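Local coordinates for extracellular solute-binding protein, family 5 (Chelativorans sp., PDB 6WM6), which binds EDTA and probably related aminopolycarboxylates in the periplasm and is likely to deliver them to an ABC transporter for uptake, at residues N305-G310 with P526-P531; S410-Y415 with D455-Y460; A444-L449 with Q481-F486. All blocks are in the same frame, centred on the assembly; numbering follows the deposited sequence.

Contact 1 (N305-G310 with P526-P531); sequences NWYFMG and PIYQLP
Strands 305-310 and 526-531 run antiparallel, their axes 4.3 Å apart at closest, and three backbone bonds join them: L530 N to N305 O, Y307 N to Y528 O, and I527 N to Y307 O, with N and O 2.9 Å apart in each. Y307 thus both gives and takes. In all three the donor sits well above the carbonyl plane. W306 faces Q529 and F308 faces P526 as non-hydrogen-bonded pairs; the register slips by one residue between them, a beta bulge, and I527 leaves the extended conformation there. Y528 N, buried at this irregularity, finds no partner in the model. These strands are neighbours in the mixed sheet of one lobe of this periplasmic binding protein, with helix 416-429 packed on the face that carries Y307. On that face L530 lays CD1 over the centre of the Y307 ring, 3.4 Å from its centroid and 7° off the normal, a tight CH-pi contact. Y307 also forms an offset edge-to-face pair with Y528, the edge of Y307 against the face of Y528, planes at 90° and Y307 CD2 3.8 Å from Y528 CE1; the hydroxyl of Y528 is bonded to T340. On the sheet's other face W306 holds CG in the crowded position between backbone N and carbonyl carbon (chi1 53°), which sets its indole alongside P526, CZ3 reaching P526 CB at 3.8 Å.

Contact 2 (S410-Y415 with D455-Y460); sequences SFPPGY and DLHLNY. With SO4 (sulfate ion), chain B.
S410 closes strand 407-410, and its backbone makes a parallel bridge to H457: S410 N bonds L456 O, and L458 N approaches S410 O nearly along the C=O axis. Beyond it the chain leaves the sheet through P412 and P413 to Y415, the N-cap of helix 416-429, so this is the turn from strand 407-410, which lies between 436-439 and 456-462, into that helix.

H457 is the side chain to follow. Its CB lies 4.0 Å from S410 O; chi1 of -177° sets CG anti to the backbone N, which brings the ring up beside S410. There ND1 meets S410 OG at 2.9 Å, at the ring's edge; the distance alone leaves the direction of this hydrogen bond open. CE1 comes near P412 CD, 4.1 Å away. At the tip NE2 accepts N459 ND2 at 3.0 Å, almost straight at 166° and within the amide plane of N459. N459 in turn lays its amide against P412, ND2 3.5 Å from P412 CG, and OD1 takes the N-H of Y460. An alanine here, lacking the amide, would probably leave the H457 ring less firmly oriented, the N-H of Y460 without its acceptor and P412 CG with less to pack on.

Y460 CE2 sits 3.3 Å from Y415 OH, which is hydrogen-bonded to Q278, and Y460 OH donates to O3 of a sulfate ion, probably from the crystallisation liquor, 2.7 Å away. Because NE2 accepts from an amide, the imidazole is most likely neutral with its proton on ND1, which would make S410 OG the acceptor.

Contact 3 (A444-L449 with Q481-F486); sequences ATADYL and QNYFGF. With SO4 (sulfate ion), chain C.
Two irregular loops of one lobe of this periplasmic binding protein meet here: residues 444-449 lie between strand 436-439 and strand 456-462, while residues 481-486 belong to the loop that joins helix 467-474 to helix 489-499. They touch at the surface, chiefly through the ring of Y483 and the aliphatic groups set against it.

At T445 and A446 the first loop is tightened by two backbone bonds, Y448 N to T445 O and L449 N to A446 O. A446 makes the first real contact. Its CB lies over the ring of Y483 away from the centre, 4.1 Å from the centroid and 30° off the normal, with Y483 CZ as near as 3.7 Å. The carbonyl of the same residue brings A446 O to 3.5 Å from Y483 CE1. D447 starts away from the other loop, but its carboxylate bends back until OD1 lies 4.2 Å from Y483 OH, a loose approach on the solvent-exposed side. L449 then closes the contact from the inner side: CG stands anti to the carbonyl carbon (chi1 -70°), and the L449 side chain crosses that of Y483 at about a right angle, CD1 resting 3.9 Å from Y483 CB and continuing to the buried ring of F484. Y483 CB lies over the centre of one face of that ring, so L449, Y483 and F484 touch one another.

N482, centre of an inverse gamma turn, ties the second loop to F486. Its OD1 accepts F486 N on a lone pair, while ND2, also bonded to L476 O, donates to F486 O, 2.9 Å away in the plane of that carbonyl.

Contact 1 is the buried one, contact 2 is partly buried, and contact 3 lies at the surface. Strand 305-311 pairs with strand 524-537 on one side and strand 456-462 on the other, so contacts 1 and 2 share a sheet, joined by F308 N to N459 O. Contact 3 leans on the same strands through F484, whose ring packs on F308 and G310, and through L449, which reaches H457. Chemistry follows place: backbone bonds in contacts 1 and 2, with aromatic packing in the first and a hydrogen-bonded chain of serine, histidine and asparagine side chains in the second, and mainly van der Waals packing across the two loops of contact 3.

Contact 1 (N305-G310 with P526-P531)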
# COMPACT_ATOMS: atom_id res chain seq x y z
N ASN A 305 -3.59 -4.66 -0.29
CA ASN A 305 -4.58 -3.99 0.52
C ASN A 305 -5.55 -5.02 1.07
O ASN A 305 -6.07 -5.86 0.32
CB ASN A 305 -5.37 -2.97 -0.31
CG ASN A 305 -4.53 -1.81 -0.78
OD1 ASN A 305 -3.51 -1.51 -0.19
ND2 ASN A 305 -5.00 -1.13 -1.81
N TRP A 306 -5.82 -4.94 2.37
CA TRP A 306 -6.73 -5.90 3.02
C TRP A 306 -7.79 -5.18 3.84
O TRP A 306 -7.47 -4.26 4.61
CB TRP A 306 -5.97 -6.94 3.86
CG TRP A 306 -5.00 -6.41 4.87
CD1 TRP A 306 -3.73 -6.00 4.64
CD2 TRP A 306 -5.20 -6.28 6.30
NE1 TRP A 306 -3.12 -5.61 5.82
CE2 TRP A 306 -4.00 -5.79 6.85
CE3 TRP A 306 -6.28 -6.54 7.15
CZ2 TRP A 306 -3.83 -5.57 8.23
CZ3 TRP A 306 -6.10 -6.32 8.52
CH2 TRP A 306 -4.90 -5.84 9.04
N TYR A 307 -9.04 -5.59 3.65
CA TYR A 307 -10.14 -5.04 4.41
C TYR A 307 -10.05 -5.48 5.86
O TYR A 307 -9.65 -6.61 6.18
CB TYR A 307 -11.47 -5.54 3.89
CG TYR A 307 -11.95 -4.93 2.61
CD1 TYR A 307 -12.21 -3.57 2.52
CD2 TYR A 307 -12.18 -5.71 1.47
CE1 TYR A 307 -12.64 -3.00 1.35
CE2 TYR A 307 -12.65 -5.14 0.29
CZ TYR A 307 -12.88 -3.78 0.26
OH TYR A 307 -13.32 -3.21 -0.93
N PHE A 308 -10.49 -4.58 6.74
CA PHE A 308 -10.56 -4.86 8.16
C PHE A 308 -11.76 -4.12 8.73
O PHE A 308 -12.28 -3.16 8.14
CB PHE A 308 -9.29 -4.40 8.89
CG PHE A 308 -9.06 -2.90 8.86
CD1 PHE A 308 -9.79 -2.06 9.68
CD2 PHE A 308 -8.08 -2.34 8.05
CE1 PHE A 308 -9.56 -0.67 9.68
CE2 PHE A 308 -7.86 -0.96 8.05
CZ PHE A 308 -8.60 -0.14 8.86
N MET A 309 -12.17 -4.55 9.93
CA MET A 309 -13.03 -3.75 10.79
C MET A 309 -12.25 -3.43 12.05
O MET A 309 -11.83 -4.34 12.78
CB MET A 309 -14.31 -4.48 11.16
CG MET A 309 -15.28 -3.53 11.88
SD MET A 309 -16.79 -4.33 12.45
CE MET A 309 -16.15 -5.41 13.72
N GLY A 310 -12.06 -2.15 12.33
CA GLY A 310 -11.44 -1.72 13.56
C GLY A 310 -12.49 -1.40 14.60
O GLY A 310 -13.61 -1.01 14.29
N PRO A 526 -9.40 -8.70 10.79
CA PRO A 526 -9.07 -8.79 9.37
C PRO A 526 -10.16 -9.54 8.63
O PRO A 526 -10.78 -10.46 9.18
CB PRO A 526 -7.76 -9.59 9.36
CG PRO A 526 -7.88 -10.52 10.57
CD PRO A 526 -8.71 -9.75 11.59
N ILE A 527 -10.38 -9.16 7.37
CA ILE A 527 -11.46 -9.72 6.55
C ILE A 527 -10.86 -10.48 5.36
O ILE A 527 -10.73 -11.70 5.39
CB ILE A 527 -12.48 -8.63 6.19
CG1 ILE A 527 -13.08 -8.02 7.47
CG2 ILE A 527 -13.59 -9.19 5.32
CD1 ILE A 527 -13.91 -6.76 7.26
N TYR A 528 -10.49 -9.78 4.29
CA TYR A 528 -9.86 -10.42 3.13
C TYR A 528 -9.25 -9.32 2.27
O TYR A 528 -9.57 -8.14 2.40
CB TYR A 528 -10.82 -11.31 2.35
CG TYR A 528 -12.02 -10.65 1.74
CD1 TYR A 528 -11.88 -9.76 0.68
CD2 TYR A 528 -13.32 -10.92 2.19
CE1 TYR A 528 -12.98 -9.14 0.08
CE2 TYR A 528 -14.41 -10.30 1.60
CZ TYR A 528 -14.24 -9.42 0.57
OH TYR A 528 -15.31 -8.79 -0.06
N GLN A 529 -8.38 -9.75 1.36
CA GLN A 529 -7.67 -8.84 0.46
C GLN A 529 -8.59 -8.28 -0.62
O GLN A 529 -9.43 -8.98 -1.19
CB GLN A 529 -6.53 -9.60 -0.21
CG GLN A 529 -5.34 -9.90 0.71
CD GLN A 529 -4.51 -11.01 0.14
OE1 GLN A 529 -4.81 -12.19 0.34
NE2 GLN A 529 -3.44 -10.65 -0.53
N LEU A 530 -8.39 -7.00 -0.93
CA LEU A 530 -9.09 -6.40 -2.05
C LEU A 530 -8.61 -7.02 -3.36
O LEU A 530 -7.43 -7.33 -3.50
CB LEU A 530 -8.84 -4.90 -2.12
CG LEU A 530 -9.62 -4.02 -1.14
CD1 LEU A 530 -9.25 -4.24 0.30
CD2 LEU A 530 -9.41 -2.55 -1.51
N PRO A 531 -9.48 -7.15 -4.34
CA PRO A 531 -9.01 -7.52 -5.69
C PRO A 531 -8.47 -6.31 -6.42
O PRO A 531 -9.04 -5.23 -6.38
CB PRO A 531 -10.28 -8.04 -6.37
CG PRO A 531 -11.39 -7.26 -5.71
CD PRO A 531 -10.96 -7.06 -4.26

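Contact 2 (S410-Y415 with D455-Y460)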
# COMPACT_ATOMS: atom_id res chain seq x y z
N SER A 410 -18.51 3.43 10.67
CA SER A 410 -18.13 4.30 9.58
C SER A 410 -17.22 3.59 8.58
O SER A 410 -16.56 2.58 8.88
CB SER A 410 -17.46 5.58 10.09
OG SER A 410 -16.24 5.31 10.74
N PHE A 411 -17.20 4.13 7.36
CA PHE A 411 -16.36 3.58 6.30
C PHE A 411 -16.21 4.64 5.22
O PHE A 411 -17.13 5.43 4.99
CB PHE A 411 -16.97 2.29 5.73
CG PHE A 411 -18.42 2.39 5.39
CD1 PHE A 411 -19.37 2.13 6.37
CD2 PHE A 411 -18.84 2.72 4.12
CE1 PHE A 411 -20.72 2.20 6.07
CE2 PHE A 411 -20.19 2.80 3.82
CZ PHE A 411 -21.13 2.53 4.80
N PRO A 412 -15.07 4.68 4.54
CA PRO A 412 -14.84 5.70 3.52
C PRO A 412 -15.63 5.39 2.27
O PRO A 412 -16.01 4.23 2.02
CB PRO A 412 -13.32 5.58 3.27
CG PRO A 412 -13.01 4.14 3.54
CD PRO A 412 -13.92 3.77 4.71
N PRO A 413 -15.88 6.38 1.42
CA PRO A 413 -16.55 6.12 0.15
C PRO A 413 -15.61 5.51 -0.88
O PRO A 413 -14.39 5.52 -0.73
CB PRO A 413 -17.03 7.50 -0.29
CG PRO A 413 -16.06 8.45 0.34
CD PRO A 413 -15.61 7.81 1.64
N GLY A 414 -16.21 4.93 -1.91
CA GLY A 414 -15.48 4.40 -3.04
C GLY A 414 -15.22 2.91 -3.03
O GLY A 414 -14.51 2.42 -3.92
N TYR A 415 -15.77 2.17 -2.06
CA TYR A 415 -15.54 0.73 -1.93
C TYR A 415 -16.89 0.06 -1.71
O TYR A 415 -17.33 -0.12 -0.57
CB TYR A 415 -14.55 0.44 -0.80
CG TYR A 415 -13.20 1.03 -1.13
CD1 TYR A 415 -12.27 0.29 -1.87
CD2 TYR A 415 -12.88 2.33 -0.79
CE1 TYR A 415 -11.06 0.83 -2.22
CE2 TYR A 415 -11.66 2.88 -1.14
CZ TYR A 415 -10.76 2.12 -1.85
OH TYR A 415 -9.53 2.65 -2.20
N ASP A 455 -17.41 3.90 16.68
CA ASP A 455 -17.25 2.66 17.44
C ASP A 455 -16.64 1.54 16.63
O ASP A 455 -15.80 0.79 17.16
CB ASP A 455 -18.62 2.23 17.98
CG ASP A 455 -19.28 3.31 18.81
OD1 ASP A 455 -18.66 3.74 19.81
OD2 ASP A 455 -20.38 3.79 18.45
N LEU A 456 -17.02 1.44 15.35
CA LEU A 456 -16.50 0.44 14.43
C LEU A 456 -16.16 1.16 13.14
O LEU A 456 -16.80 2.15 12.77
CB LEU A 456 -17.57 -0.62 14.14
CG LEU A 456 -18.14 -1.37 15.36
CD1 LEU A 456 -19.35 -2.21 14.93
CD2 LEU A 456 -17.09 -2.25 15.98
N HIS A 457 -15.12 0.69 12.45
CA HIS A 457 -14.68 1.35 11.22
C HIS A 457 -14.19 0.30 10.22
O HIS A 457 -13.31 -0.50 10.56
CB HIS A 457 -13.56 2.36 11.50
CG HIS A 457 -13.09 3.12 10.30
ND1 HIS A 457 -13.83 4.13 9.73
CD2 HIS A 457 -11.97 3.01 9.55
CE1 HIS A 457 -13.17 4.63 8.70
NE2 HIS A 457 -12.03 3.97 8.58
N LEU A 458 -14.76 0.30 9.01
CA LEU A 458 -14.35 -0.59 7.94
C LEU A 458 -13.47 0.18 6.97
O LEU A 458 -13.86 1.23 6.48
CB LEU A 458 -15.57 -1.11 7.18
CG LEU A 458 -16.44 -2.15 7.82
CD1 LEU A 458 -17.77 -2.24 7.08
CD2 LEU A 458 -15.74 -3.50 7.78
N ASN A 459 -12.29 -0.35 6.69
CA ASN A 459 -11.35 0.30 5.77
C ASN A 459 -10.36 -0.78 5.33
O ASN A 459 -10.61 -1.98 5.48
CB ASN A 459 -10.70 1.51 6.48
CG ASN A 459 -10.30 2.62 5.55
OD1 ASN A 459 -9.81 2.40 4.44
ND2 ASN A 459 -10.48 3.86 6.01
N TYR A 460 -9.22 -0.35 4.78
CA TYR A 460 -8.17 -1.29 4.40
C TYR A 460 -6.81 -0.76 4.85
O TYR A 460 -6.61 0.45 4.95
CB TYR A 460 -8.15 -1.59 2.89
CG TYR A 460 -7.76 -0.42 2.00
CD1 TYR A 460 -6.42 -0.13 1.71
CD2 TYR A 460 -8.72 0.41 1.46
CE1 TYR A 460 -6.07 0.95 0.92
CE2 TYR A 460 -8.37 1.50 0.66
CZ TYR A 460 -7.05 1.75 0.41
OH TYR A 460 -6.71 2.85 -0.39
S SO4 B . -3.58 4.90 -1.18
O1 SO4 B . -2.48 4.72 -2.13
O2 SO4 B . -4.65 5.64 -1.84
O3 SO4 B . -4.09 3.57 -0.75
O4 SO4 B . -3.09 5.65 -0.03

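Contact 3 (A444-L449 with Q481-F486)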
# COMPACT_ATOMS: atom_id res chain seq x y z
N ALA A 444 -15.49 10.40 6.76
CA ALA A 444 -15.43 9.06 7.33
C ALA A 444 -14.14 8.34 6.98
O ALA A 444 -14.10 7.11 6.95
CB ALA A 444 -16.63 8.24 6.87
N THR A 445 -13.07 9.08 6.71
CA THR A 445 -11.78 8.49 6.42
C THR A 445 -11.00 8.21 7.70
O THR A 445 -11.33 8.71 8.78
CB THR A 445 -10.95 9.43 5.55
OG1 THR A 445 -10.78 10.67 6.26
CG2 THR A 445 -11.64 9.69 4.21
N ALA A 446 -9.98 7.36 7.57
CA ALA A 446 -9.15 7.04 8.72
C ALA A 446 -8.48 8.28 9.30
O ALA A 446 -8.38 8.42 10.53
CB ALA A 446 -8.09 6.01 8.31
N ASP A 447 -8.02 9.20 8.44
CA ASP A 447 -7.37 10.42 8.90
C ASP A 447 -8.25 11.21 9.86
O ASP A 447 -7.74 11.93 10.74
CB ASP A 447 -7.03 11.32 7.70
CG ASP A 447 -5.69 11.00 7.08
OD1 ASP A 447 -4.96 10.14 7.62
OD2 ASP A 447 -5.37 11.61 6.04
N TYR A 448 -9.56 11.12 9.69
CA TYR A 448 -10.50 11.92 10.47
C TYR A 448 -11.09 11.16 11.66
O TYR A 448 -11.92 11.72 12.38
CB TYR A 448 -11.61 12.45 9.58
CG TYR A 448 -11.11 13.47 8.55
CD1 TYR A 448 -10.07 14.34 8.86
CD2 TYR A 448 -11.68 13.56 7.29
CE1 TYR A 448 -9.61 15.26 7.94
CE2 TYR A 448 -11.23 14.48 6.36
CZ TYR A 448 -10.19 15.33 6.70
OH TYR A 448 -9.72 16.25 5.79
N LEU A 449 -10.67 9.92 11.90
CA LEU A 449 -11.15 9.20 13.08
C LEU A 449 -10.72 9.92 14.35
O LEU A 449 -9.61 10.45 14.45
CB LEU A 449 -10.61 7.77 13.11
CG LEU A 449 -11.15 6.82 12.06
CD1 LEU A 449 -10.32 5.53 12.03
CD2 LEU A 449 -12.61 6.50 12.30
N GLN A 481 -0.85 5.23 12.47
CA GLN A 481 -1.97 4.38 12.08
C GLN A 481 -2.49 3.50 13.22
O GLN A 481 -3.16 2.50 12.95
CB GLN A 481 -1.61 3.55 10.84
CG GLN A 481 -1.29 4.41 9.62
CD GLN A 481 -0.90 3.60 8.39
OE1 GLN A 481 -0.29 2.54 8.50
NE2 GLN A 481 -1.25 4.11 7.22
N ASN A 482 -2.29 3.89 14.48
CA ASN A 482 -2.83 3.10 15.60
C ASN A 482 -4.18 3.72 15.98
O ASN A 482 -4.35 4.35 17.03
CB ASN A 482 -1.89 3.06 16.80
CG ASN A 482 -2.38 2.15 17.91
OD1 ASN A 482 -3.42 1.49 17.82
ND2 ASN A 482 -1.60 2.08 18.98
N TYR A 483 -5.15 3.52 15.10
CA TYR A 483 -6.46 4.14 15.27
C TYR A 483 -7.32 3.47 16.33
O TYR A 483 -8.22 4.10 16.87
CB TYR A 483 -7.23 4.05 13.95
CG TYR A 483 -6.52 4.65 12.76
CD1 TYR A 483 -6.25 6.01 12.73
CD2 TYR A 483 -6.13 3.88 11.69
CE1 TYR A 483 -5.61 6.59 11.64
CE2 TYR A 483 -5.48 4.45 10.59
CZ TYR A 483 -5.23 5.80 10.59
OH TYR A 483 -4.58 6.40 9.52
N PHE A 484 -7.05 2.21 16.63
CA PHE A 484 -7.97 1.40 17.43
C PHE A 484 -7.45 1.12 18.82
O PHE A 484 -8.12 0.43 19.59
CB PHE A 484 -8.34 0.14 16.64
CG PHE A 484 -8.76 0.50 15.23
CD1 PHE A 484 -9.84 1.32 15.04
CD2 PHE A 484 -8.01 0.10 14.14
CE1 PHE A 484 -10.21 1.74 13.78
CE2 PHE A 484 -8.38 0.49 12.85
CZ PHE A 484 -9.48 1.34 12.69
N GLY A 485 -6.30 1.69 19.19
CA GLY A 485 -5.92 1.77 20.59
C GLY A 485 -5.09 0.63 21.14
O GLY A 485 -5.17 0.36 22.33
N PHE A 486 -4.29 -0.03 20.30
CA PHE A 486 -3.34 -1.00 20.84
C PHE A 486 -2.40 -0.28 21.78
O PHE A 486 -1.97 0.85 21.53
CB PHE A 486 -2.57 -1.71 19.71
CG PHE A 486 -3.43 -2.65 18.90
CD1 PHE A 486 -3.69 -3.93 19.34
CD2 PHE A 486 -4.00 -2.22 17.73
CE1 PHE A 486 -4.51 -4.78 18.61
CE2 PHE A 486 -4.81 -3.05 16.99
CZ PHE A 486 -5.06 -4.34 17.44
S SO4 C . 0.32 3.89 3.72
O1 SO4 C . 1.48 3.72 2.85
O2 SO4 C . -0.41 5.08 3.30
O3 SO4 C . -0.57 2.73 3.57
O4 SO4 C . 0.76 4.04 5.10